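Local coordinates for protein precorrin-3 methylase (Rhodobacter capsulatus, PDB 3NUT) that probably methylates a precorrin intermediate of adenosylcobalamin (vitamin B12) biosynthesis, with S-adenosyl-L-methionine as the methyl donor, at residues His70-Ala75 against Phe99-Ala104; Pro89-Met94 against Ala167-Arg172; Leu123-Ala128 against Arg226-Val231. All coordinates share one frame; numbering follows the deposited sequence.

Contact 1 of 3, residues His70-Ala75 against Phe99-Ala104; sequences HALEMA and FEALEA
Two donors grip the carbonyl oxygen of Ala101, the alanine over which Leu72 packs: His105 gives it a hydrogen bond from ND1, and Ala104 N adds a weak one at 3.3 Å. Both donors come from the residues that follow Ala101 in the chain. The meeting with helix 65-76 is wholly apolar, and no hydrogen bond crosses between the two segments. Leu72 carries it nearly alone. Its CG stands anti to the carbonyl carbon (chi1 -65°) and CD1 then continues in an extended line, so the side chain reaches straight out and sets this one methyl over the peptide joining Ala101 to Leu102. CD1 comes to 4.0 Å from Leu102 N and 4.2 Å from Ala101 C, and lies 4.5 Å from Ala101 CB. Both helices belong to beta-alpha-beta crossovers of the N-terminal domain, each linking parallel strands of its sheet: Ala71 rests on Val81 and Val83 of that sheet, and Phe99 on Ile113 and Ile115. Alanine suits position 101 because its single methyl lets helix 65-76 come near, where Ala68 and Thr69 also touch it. Leu102 adds CB to the seam, 4.4 Å from Leu72 CD1, while its side chain packs on Val239 of the second subunit. At the closest point the leucine alpha carbons, Leu72 CA and Leu102 CA, are 7.9 Å apart, and Leu72 also touches His108, in a loop.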
loop_
_atom_site.group_PDB
_atom_site.type_symbol
_atom_site.label_atom_id
_atom_site.label_comp_id
_atom_site.label_asym_id
_atom_site.label_seq_id
_atom_site.Cartn_x
_atom_site.Cartn_y
_atom_site.Cartn_z
ATOM N N HIS A 70 -23.941 -0.434 -13.728
ATOM C CA HIS A 70 -25.099 -1.103 -13.170
ATOM C C HIS A 70 -25.217 -0.820 -11.682
ATOM O O HIS A 70 -26.328 -0.614 -11.176
ATOM C CB HIS A 70 -25.010 -2.597 -13.417
ATOM C CG HIS A 70 -26.137 -3.378 -12.817
ATOM N ND1 HIS A 70 -25.947 -4.593 -12.190
ATOM C CD2 HIS A 70 -27.467 -3.127 -12.762
ATOM C CE1 HIS A 70 -27.115 -5.059 -11.785
ATOM N NE2 HIS A 70 -28.052 -4.187 -12.115
ATOM N N ALA A 71 -24.076 -0.821 -10.998
ATOM C CA ALA A 71 -24.021 -0.455 -9.597
ATOM C C ALA A 71 -24.612 0.951 -9.381
ATOM O O ALA A 71 -25.392 1.164 -8.460
ATOM C CB ALA A 71 -22.580 -0.508 -9.102
ATOM N N LEU A 72 -24.232 1.897 -10.252
ATOM C CA LEU A 72 -24.748 3.260 -10.176
ATOM C C LEU A 72 -26.252 3.294 -10.388
ATOM O O LEU A 72 -26.951 4.074 -9.734
ATOM C CB LEU A 72 -24.066 4.178 -11.190
ATOM C CG LEU A 72 -22.583 4.512 -11.100
ATOM C CD1 LEU A 72 -22.239 5.295 -12.351
ATOM C CD2 LEU A 72 -22.287 5.350 -9.854
ATOM N N GLU A 73 -26.745 2.435 -11.276
ATOM C CA GLU A 73 -28.168 2.426 -11.628
ATOM C C GLU A 73 -29.002 1.932 -10.485
ATOM O O GLU A 73 -30.125 2.409 -10.284
ATOM C CB GLU A 73 -28.449 1.542 -12.851
ATOM C CG GLU A 73 -28.003 2.134 -14.195
ATOM C CD GLU A 73 -27.939 1.073 -15.308
ATOM O OE1 GLU A 73 -28.383 -0.070 -15.088
ATOM O OE2 GLU A 73 -27.453 1.371 -16.409
ATOM N N MET A 74 -28.467 0.949 -9.753
ATOM C CA MET A 74 -29.174 0.377 -8.612
ATOM C C MET A 74 -29.210 1.402 -7.474
ATOM O O MET A 74 -30.216 1.538 -6.794
ATOM C CB MET A 74 -28.526 -0.919 -8.132
ATOM C CG MET A 74 -28.537 -2.103 -9.118
ATOM S SD MET A 74 -27.556 -3.544 -8.438
ATOM C CE MET A 74 -28.921 -4.356 -7.795
ATOM N N ALA A 75 -28.108 2.125 -7.292
ATOM C CA ALA A 75 -28.021 3.112 -6.238
ATOM C C ALA A 75 -29.081 4.180 -6.456
ATOM O O ALA A 75 -29.579 4.762 -5.502
ATOM C CB ALA A 75 -26.632 3.718 -6.174
ATOM N N PHE A 99 -15.213 5.290 -11.204
ATOM C CA PHE A 99 -15.076 6.699 -11.548
ATOM C C PHE A 99 -15.023 6.890 -13.060
ATOM O O PHE A 99 -15.545 7.897 -13.578
ATOM C CB PHE A 99 -13.911 7.370 -10.817
ATOM C CG PHE A 99 -14.097 7.376 -9.334
ATOM C CD1 PHE A 99 -15.144 8.076 -8.767
ATOM C CD2 PHE A 99 -13.263 6.633 -8.502
ATOM C CE1 PHE A 99 -15.341 8.061 -7.397
ATOM C CE2 PHE A 99 -13.458 6.618 -7.146
ATOM C CZ PHE A 99 -14.487 7.310 -6.583
ATOM N N GLU A 100 -14.460 5.908 -13.765
ATOM C CA GLU A 100 -14.658 5.848 -15.223
ATOM C C GLU A 100 -16.121 5.692 -15.672
ATOM O O GLU A 100 -16.541 6.400 -16.578
ATOM C CB GLU A 100 -13.784 4.795 -15.896
ATOM C CG GLU A 100 -12.344 5.201 -15.975
ATOM C CD GLU A 100 -11.422 4.060 -16.419
ATOM O OE1 GLU A 100 -10.684 3.537 -15.550
ATOM O OE2 GLU A 100 -11.436 3.719 -17.632
ATOM N N ALA A 101 -16.884 4.785 -15.072
ATOM C CA ALA A 101 -18.290 4.673 -15.430
ATOM C C ALA A 101 -19.072 5.948 -15.085
ATOM O O ALA A 101 -19.937 6.342 -15.822
ATOM C CB ALA A 101 -18.925 3.468 -14.771
ATOM N N LEU A 102 -18.750 6.577 -13.954
ATOM C CA LEU A 102 -19.330 7.847 -13.584
ATOM C C LEU A 102 -19.039 8.993 -14.581
ATOM O O LEU A 102 -19.955 9.703 -15.014
ATOM C CB LEU A 102 -18.922 8.223 -12.150
ATOM C CG LEU A 102 -19.417 9.594 -11.665
ATOM C CD1 LEU A 102 -20.931 9.581 -11.424
ATOM C CD2 LEU A 102 -18.642 10.072 -10.428
ATOM N N GLU A 103 -17.786 9.172 -14.958
ATOM C CA GLU A 103 -17.441 10.162 -15.960
ATOM C C GLU A 103 -18.194 9.908 -17.289
ATOM O O GLU A 103 -18.578 10.860 -17.979
ATOM C CB GLU A 103 -15.927 10.213 -16.172
ATOM C CG GLU A 103 -15.419 11.430 -16.946
ATOM C CD GLU A 103 -15.421 11.226 -18.480
ATOM O OE1 GLU A 103 -15.383 12.251 -19.222
ATOM O OE2 GLU A 103 -15.471 10.054 -18.952
ATOM N N ALA A 104 -18.424 8.642 -17.634
ATOM C CA ALA A 104 -19.101 8.334 -18.899
ATOM C C ALA A 104 -20.611 8.450 -18.802
ATOM O O ALA A 104 -21.308 8.399 -19.828
ATOM C CB ALA A 104 -18.731 6.951 -19.396
#

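Contact 2 of 3, residues Pro89-Met94 against Ala167-Arg172; sequences PGVFAM and AFYNPR. With SAH (S-adenosyl-L-homocysteine), chain E.
Phe92, whose ring edge is turned to the face of Tyr169, has a left-handed backbone although it is no glycine, and Asn170 shares that conformation across the contact. Both turns border the S-adenosyl-L-homocysteine pocket of this tetrapyrrole methylase, in the cleft where the loop after strand 80-85 of the N-terminal domain faces the end of strand 165-169 of the C-terminal one. The two rings form an offset edge-to-face pair with planes at 62°, and Phe92 CD2 comes to 3.8 Å from Tyr169 CG. Val91 adds a methyl over one face of the tyrosine, CG1 lying 4.0 Å from CZ; the branched valine sends CG1 to the ring while its backbone oxygen stays turned to the ligand, accepting a bond of 2.8 Å from SAH N to Val91 O. Tyr169 CG is anti to its carbonyl carbon (chi1 -76°), which swings the ring off the strand end and along the amino acid part of the ligand. There SAH OXT lies in the ring plane, 3.3 Å from Tyr169 CE1. The hydroxyl is held separately, by a hydrogen bond with Met122 N, which fixes the far end of the ring. A leucine at Tyr169 would probably leave Met122 N without this mate, deprive the Phe92 edge of its aromatic face and open a gap beside the ligand carboxylate. Asparagine suits the next position because its amide works both ways: ND2 is hydrogen-bonded to Asn141 OD1, while OD1 faces the ribose. The backbone also takes part: Asn170 N donates a nearly straight hydrogen bond (173°) to SAH O2', 3.2 Å away.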
loop_
_atom_site.group_PDB
_atom_site.type_symbol
_atom_site.label_atom_id
_atom_site.label_comp_id
_atom_site.label_asym_id
_atom_site.label_seq_id
_atom_site.Cartn_x
_atom_site.Cartn_y
_atom_site.Cartn_z
ATOM N N PRO A 89 -9.197 -1.415 -3.027
ATOM C CA PRO A 89 -9.943 -1.183 -4.295
ATOM C C PRO A 89 -9.367 -0.100 -5.214
ATOM O O PRO A 89 -9.813 0.050 -6.371
ATOM C CB PRO A 89 -11.354 -0.793 -3.815
ATOM C CG PRO A 89 -11.158 -0.218 -2.470
ATOM C CD PRO A 89 -9.904 -0.859 -1.859
ATOM N N GLY A 90 -8.383 0.637 -4.707
ATOM C CA GLY A 90 -7.712 1.679 -5.468
ATOM C C GLY A 90 -6.427 1.173 -6.107
ATOM O O GLY A 90 -5.635 1.956 -6.665
ATOM N N VAL A 91 -6.216 -0.137 -6.032
ATOM C CA VAL A 91 -4.981 -0.732 -6.524
ATOM C C VAL A 91 -5.302 -1.727 -7.652
ATOM O O VAL A 91 -5.662 -2.896 -7.403
ATOM C CB VAL A 91 -4.148 -1.359 -5.361
ATOM C CG1 VAL A 91 -2.848 -1.982 -5.894
ATOM C CG2 VAL A 91 -3.817 -0.311 -4.303
ATOM N N PHE A 92 -5.195 -1.250 -8.894
ATOM C CA PHE A 92 -5.513 -2.078 -10.083
ATOM C C PHE A 92 -6.822 -2.829 -9.873
ATOM O O PHE A 92 -6.847 -4.060 -9.925
ATOM C CB PHE A 92 -4.364 -3.056 -10.389
ATOM C CG PHE A 92 -3.030 -2.381 -10.459
ATOM C CD1 PHE A 92 -2.837 -1.278 -11.318
ATOM C CD2 PHE A 92 -1.971 -2.820 -9.667
ATOM C CE1 PHE A 92 -1.616 -0.623 -11.371
ATOM C CE2 PHE A 92 -0.735 -2.177 -9.717
ATOM C CZ PHE A 92 -0.557 -1.067 -10.562
ATOM N N ALA A 93 -7.896 -2.076 -9.605
ATOM C CA ALA A 93 -9.158 -2.655 -9.126
ATOM C C ALA A 93 -10.340 -1.762 -9.438
ATOM O O ALA A 93 -10.260 -0.923 -10.324
ATOM C CB ALA A 93 -9.069 -3.002 -7.611
ATOM N N MET A 94 -11.442 -1.944 -8.716
ATOM C CA MET A 94 -12.736 -1.433 -9.151
ATOM C C MET A 94 -13.027 0.069 -8.874
ATOM O O MET A 94 -13.933 0.651 -9.490
ATOM C CB MET A 94 -13.858 -2.324 -8.591
ATOM C CG MET A 94 -14.148 -3.583 -9.413
ATOM S SD MET A 94 -14.708 -3.225 -11.108
ATOM C CE MET A 94 -16.203 -2.300 -10.814
ATOM N N ALA A 167 7.094 -3.863 -6.852
ATOM C CA ALA A 167 6.167 -4.956 -6.745
ATOM C C ALA A 167 5.361 -5.129 -8.025
ATOM O O ALA A 167 4.832 -4.164 -8.585
ATOM C CB ALA A 167 5.249 -4.760 -5.554
ATOM N N PHE A 168 5.254 -6.376 -8.466
ATOM C CA PHE A 168 4.530 -6.721 -9.693
ATOM C C PHE A 168 3.185 -7.373 -9.417
ATOM O O PHE A 168 3.123 -8.418 -8.792
ATOM C CB PHE A 168 5.382 -7.644 -10.588
ATOM C CG PHE A 168 6.694 -7.029 -11.018
ATOM C CD1 PHE A 168 6.761 -5.674 -11.374
ATOM C CD2 PHE A 168 7.858 -7.799 -11.069
ATOM C CE1 PHE A 168 7.963 -5.098 -11.769
ATOM C CE2 PHE A 168 9.081 -7.230 -11.477
ATOM C CZ PHE A 168 9.132 -5.880 -11.816
ATOM N N TYR A 169 2.117 -6.730 -9.887
ATOM C CA TYR A 169 0.779 -7.294 -9.821
ATOM C C TYR A 169 0.449 -7.937 -11.170
ATOM O O TYR A 169 0.734 -7.368 -12.235
ATOM C CB TYR A 169 -0.254 -6.215 -9.452
ATOM C CG TYR A 169 -0.279 -5.784 -7.977
ATOM C CD1 TYR A 169 -1.364 -6.090 -7.157
ATOM C CD2 TYR A 169 0.777 -5.061 -7.416
ATOM C CE1 TYR A 169 -1.394 -5.695 -5.807
ATOM C CE2 TYR A 169 0.763 -4.669 -6.084
ATOM C CZ TYR A 169 -0.328 -4.975 -5.272
ATOM O OH TYR A 169 -0.330 -4.577 -3.929
ATOM N N ASN A 170 -0.142 -9.128 -11.123
ATOM C CA ASN A 170 -0.564 -9.833 -12.335
ATOM C C ASN A 170 0.650 -10.192 -13.180
ATOM O O ASN A 170 0.807 -9.685 -14.282
ATOM C CB ASN A 170 -1.533 -8.958 -13.139
ATOM C CG ASN A 170 -2.730 -8.550 -12.341
ATOM O OD1 ASN A 170 -3.472 -9.387 -11.874
ATOM N ND2 ASN A 170 -2.920 -7.257 -12.170
ATOM N N PRO A 171 1.527 -11.063 -12.658
ATOM C CA PRO A 171 2.786 -11.257 -13.369
ATOM C C PRO A 171 2.603 -12.108 -14.639
ATOM O O PRO A 171 3.126 -11.740 -15.698
ATOM C CB PRO A 171 3.685 -11.948 -12.325
ATOM C CG PRO A 171 2.831 -12.160 -11.086
ATOM C CD PRO A 171 1.400 -11.984 -11.514
ATOM N N ARG A 172 1.833 -13.193 -14.541
ATOM C CA ARG A 172 1.591 -14.079 -15.679
ATOM C C ARG A 172 0.288 -13.790 -16.424
ATOM O O ARG A 172 -0.772 -14.267 -16.028
ATOM C CB ARG A 172 1.604 -15.551 -15.251
ATOM C CG ARG A 172 2.823 -16.001 -14.456
ATOM C CD ARG A 172 4.171 -15.819 -15.178
ATOM N NE ARG A 172 4.216 -16.317 -16.554
ATOM C CZ ARG A 172 4.097 -17.594 -16.921
ATOM N NH1 ARG A 172 3.880 -18.557 -16.026
ATOM N NH2 ARG A 172 4.170 -17.905 -18.211
HETATM N N SAH E . -6.712 -4.724 -5.613
HETATM C CA SAH E . -5.731 -5.850 -5.529
HETATM C CB SAH E . -4.940 -5.986 -6.839
HETATM C CG SAH E . -5.792 -6.610 -7.945
HETATM S SD SAH E . -4.831 -7.319 -9.262
HETATM C C SAH E . -4.825 -5.495 -4.408
HETATM O O SAH E . -4.945 -4.346 -4.005
HETATM O OXT SAH E . -3.993 -6.262 -3.885
HETATM C "C5'" SAH E . -4.695 -9.018 -8.752
HETATM C "C4'" SAH E . -3.222 -9.425 -8.552
HETATM O "O4'" SAH E . -2.805 -9.050 -7.232
HETATM C "C3'" SAH E . -2.898 -10.923 -8.659
HETATM O "O3'" SAH E . -2.527 -11.354 -9.977
HETATM C "C2'" SAH E . -1.702 -11.083 -7.746
HETATM O "O2'" SAH E . -0.479 -10.658 -8.381
HETATM C "C1'" SAH E . -1.996 -10.081 -6.647
HETATM N N9 SAH E . -2.670 -10.716 -5.490
HETATM C C8 SAH E . -3.936 -10.512 -5.072
HETATM N N7 SAH E . -4.190 -11.264 -3.957
HETATM C C5 SAH E . -3.072 -11.965 -3.645
HETATM C C6 SAH E . -2.635 -12.939 -2.597
HETATM N N6 SAH E . -3.465 -13.356 -1.607
HETATM N N1 SAH E . -1.370 -13.426 -2.653
HETATM C C2 SAH E . -0.516 -13.041 -3.624
HETATM N N3 SAH E . -0.850 -12.164 -4.600
HETATM C C4 SAH E . -2.085 -11.603 -4.667
#

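Contact 3 of 3, residues Leu123-Ala128 against Arg226-Val231. With SAH (S-adenosyl-L-homocysteine), chain E.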
loop_
_atom_site.group_PDB
_atom_site.type_symbol
_atom_site.label_atom_id
_atom_site.label_comp_id
_atom_site.label_asym_id
_atom_site.label_seq_id
_atom_site.Cartn_x
_atom_site.Cartn_y
_atom_site.Cartn_z
ATOM N N LEU A 123 1.974 -5.406 0.264
ATOM C CA LEU A 123 2.309 -5.100 1.644
ATOM C C LEU A 123 2.018 -6.290 2.528
ATOM O O LEU A 123 2.668 -6.456 3.540
ATOM C CB LEU A 123 1.545 -3.853 2.129
ATOM C CG LEU A 123 1.940 -2.485 1.527
ATOM C CD1 LEU A 123 1.251 -1.376 2.285
ATOM C CD2 LEU A 123 3.437 -2.243 1.557
ATOM N N ALA A 124 1.044 -7.119 2.149
ATOM C CA ALA A 124 0.840 -8.345 2.879
ATOM C C ALA A 124 2.008 -9.343 2.626
ATOM O O ALA A 124 2.456 -10.018 3.558
ATOM C CB ALA A 124 -0.501 -8.956 2.594
ATOM N N ALA A 125 2.509 -9.400 1.394
ATOM C CA ALA A 125 3.701 -10.220 1.075
ATOM C C ALA A 125 4.996 -9.662 1.685
ATOM O O ALA A 125 5.769 -10.400 2.330
ATOM C CB ALA A 125 3.853 -10.378 -0.424
ATOM N N ALA A 126 5.231 -8.367 1.488
ATOM C CA ALA A 126 6.261 -7.636 2.235
ATOM C C ALA A 126 6.246 -8.028 3.708
ATOM O O ALA A 126 7.290 -8.352 4.283
ATOM C CB ALA A 126 6.046 -6.142 2.108
ATOM N N ALA A 127 5.064 -8.005 4.324
ATOM C CA ALA A 127 4.964 -8.409 5.726
ATOM C C ALA A 127 5.470 -9.866 5.949
ATOM O O ALA A 127 6.235 -10.118 6.860
ATOM C CB ALA A 127 3.555 -8.248 6.227
ATOM N N ALA A 128 5.055 -10.810 5.108
ATOM C CA ALA A 128 5.424 -12.208 5.330
ATOM C C ALA A 128 6.923 -12.388 5.130
ATOM O O ALA A 128 7.535 -13.218 5.787
ATOM C CB ALA A 128 4.650 -13.123 4.423
ATOM N N ARG A 226 -1.450 -16.312 -8.818
ATOM C CA ARG A 226 -1.631 -16.349 -7.371
ATOM C C ARG A 226 -0.428 -15.681 -6.668
ATOM O O ARG A 226 -0.178 -15.897 -5.469
ATOM C CB ARG A 226 -1.745 -17.829 -6.959
ATOM C CG ARG A 226 -2.526 -18.133 -5.690
ATOM C CD ARG A 226 -4.059 -18.149 -5.863
ATOM N NE ARG A 226 -4.703 -18.017 -4.548
ATOM C CZ ARG A 226 -4.988 -16.860 -3.931
ATOM N NH1 ARG A 226 -4.732 -15.679 -4.502
ATOM N NH2 ARG A 226 -5.552 -16.894 -2.728
ATOM N N THR A 227 0.319 -14.870 -7.418
ATOM C CA THR A 227 1.664 -14.454 -7.002
ATOM C C THR A 227 1.866 -12.966 -7.209
ATOM O O THR A 227 1.367 -12.385 -8.170
ATOM C CB THR A 227 2.738 -15.264 -7.785
ATOM O OG1 THR A 227 2.504 -16.652 -7.558
ATOM C CG2 THR A 227 4.176 -14.939 -7.368
ATOM N N VAL A 228 2.576 -12.356 -6.268
ATOM C CA VAL A 228 3.020 -10.996 -6.406
ATOM C C VAL A 228 4.549 -11.048 -6.281
ATOM O O VAL A 228 5.096 -11.769 -5.435
ATOM C CB VAL A 228 2.318 -10.038 -5.379
ATOM C CG1 VAL A 228 2.672 -10.382 -3.937
ATOM C CG2 VAL A 228 2.661 -8.580 -5.664
ATOM N N VAL A 229 5.232 -10.306 -7.134
ATOM C CA VAL A 229 6.680 -10.421 -7.240
ATOM C C VAL A 229 7.327 -9.140 -6.723
ATOM O O VAL A 229 7.052 -8.031 -7.215
ATOM C CB VAL A 229 7.122 -10.729 -8.709
ATOM C CG1 VAL A 229 8.658 -10.821 -8.829
ATOM C CG2 VAL A 229 6.438 -11.994 -9.242
ATOM N N LEU A 230 8.172 -9.299 -5.714
ATOM C CA LEU A 230 8.847 -8.172 -5.114
ATOM C C LEU A 230 10.285 -8.124 -5.596
ATOM O O LEU A 230 10.983 -9.130 -5.610
ATOM C CB LEU A 230 8.793 -8.229 -3.586
ATOM C CG LEU A 230 7.425 -8.419 -2.918
ATOM C CD1 LEU A 230 7.599 -8.613 -1.421
ATOM C CD2 LEU A 230 6.443 -7.281 -3.204
ATOM N N VAL A 231 10.698 -6.941 -6.015
ATOM C CA VAL A 231 12.045 -6.694 -6.446
ATOM C C VAL A 231 12.645 -5.702 -5.460
ATOM O O VAL A 231 12.082 -4.635 -5.244
ATOM C CB VAL A 231 12.068 -6.086 -7.868
ATOM C CG1 VAL A 231 13.485 -6.116 -8.423
ATOM C CG2 VAL A 231 11.139 -6.848 -8.788
HETATM N N SAH E . -6.712 -4.724 -5.613
HETATM C CA SAH E . -5.731 -5.850 -5.529
HETATM C CB SAH E . -4.940 -5.986 -6.839
HETATM C CG SAH E . -5.792 -6.610 -7.945
HETATM S SD SAH E . -4.831 -7.319 -9.262
HETATM C C SAH E . -4.825 -5.495 -4.408
HETATM O O SAH E . -4.945 -4.346 -4.005
HETATM O OXT SAH E . -3.993 -6.262 -3.885
HETATM C "C5'" SAH E . -4.695 -9.018 -8.752
HETATM C "C4'" SAH E . -3.222 -9.425 -8.552
HETATM O "O4'" SAH E . -2.805 -9.050 -7.232
HETATM C "C3'" SAH E . -2.898 -10.923 -8.659
HETATM O "O3'" SAH E . -2.527 -11.354 -9.977
HETATM C "C2'" SAH E . -1.702 -11.083 -7.746
HETATM O "O2'" SAH E . -0.479 -10.658 -8.381
HETATM C "C1'" SAH E . -1.996 -10.081 -6.647
HETATM N N9 SAH E . -2.670 -10.716 -5.490
HETATM C C8 SAH E . -3.936 -10.512 -5.072
HETATM N N7 SAH E . -4.190 -11.264 -3.957
HETATM C C5 SAH E . -3.072 -11.965 -3.645
HETATM C C6 SAH E . -2.635 -12.939 -2.597
HETATM N N6 SAH E . -3.465 -13.356 -1.607
HETATM N N1 SAH E . -1.370 -13.426 -2.653
HETATM C C2 SAH E . -0.516 -13.041 -3.624
HETATM N N3 SAH E . -0.850 -12.164 -4.600
HETATM C C4 SAH E . -2.085 -11.603 -4.667
#
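The adenine of S-adenosyl-L-homocysteine has on one side Val228, the valine that packs against Ala125, and on the other Arg226. NH1 of Arg226 stands above the ring at SAH C6, 3.9 Å away. On the same side the carbonyl oxygen Arg226 O lies 3.4 Å from SAH C2. From the other side comes CG1 of Val228, tilted from the ring plane and 4.0 Å from SAH N3. This methyl has a second task, since it also touches Ala125 CB at 3.7 Å. Val228 places CG1 between its backbone N and carbonyl carbon (chi1 64°), which raises the methyl off the strand toward the helix. The contact lays helix 121-129 across the mixed sheet of the C-terminal domain; the axis of its 123-128 part passes 9.2 Å from that of strand 227-231, at a crossing angle of -66°. Strand alternation sends Val228 and Leu230 to the helix, while Val229 turns to the other side of the sheet. Leu230, with an extended side chain, drives CD1 against the helix backbone, 3.8 Å from Ala126 N. Alanines suit this helix surface: Ala125 is small enough to settle between Val228 and Leu230 and also touches Ala200 on the adjoining strand 196-201. The strand is an inner one, hydrogen-bonded to strands 165-169 and 196-201, so beta-branched residues fit it well. At its start the ligand is held by polar backbone instead, SAH O2' donating a hydrogen bond to Thr227 O. On another side of the helix, Leu123 packs on Asp88 of the second subunit and Ala127 on Pro117 of that subunit.

From the N terminus, contact 1 closes a short loop of 23 residues, in which strand 80-85 and the 89-94 loop lie between helices 65-76 and 94-104. Contact 2 opens inside that loop and closes much later at 167-172, so contacts 1 and 2 cross. Contact 3 starts at 123-128, before contact 2 has closed, and ends at 226-231; these two cross as well, whereas contacts 1 and 3 follow in series. Contact 1 stays within the N-terminal domain, contact 2 spans the cleft, and contact 3 sets a helix on the C-terminal sheet. Contacts 2 and 3 join through neighbouring strands 165-169 and 227-231 and share the ligand; all three reach the second subunit.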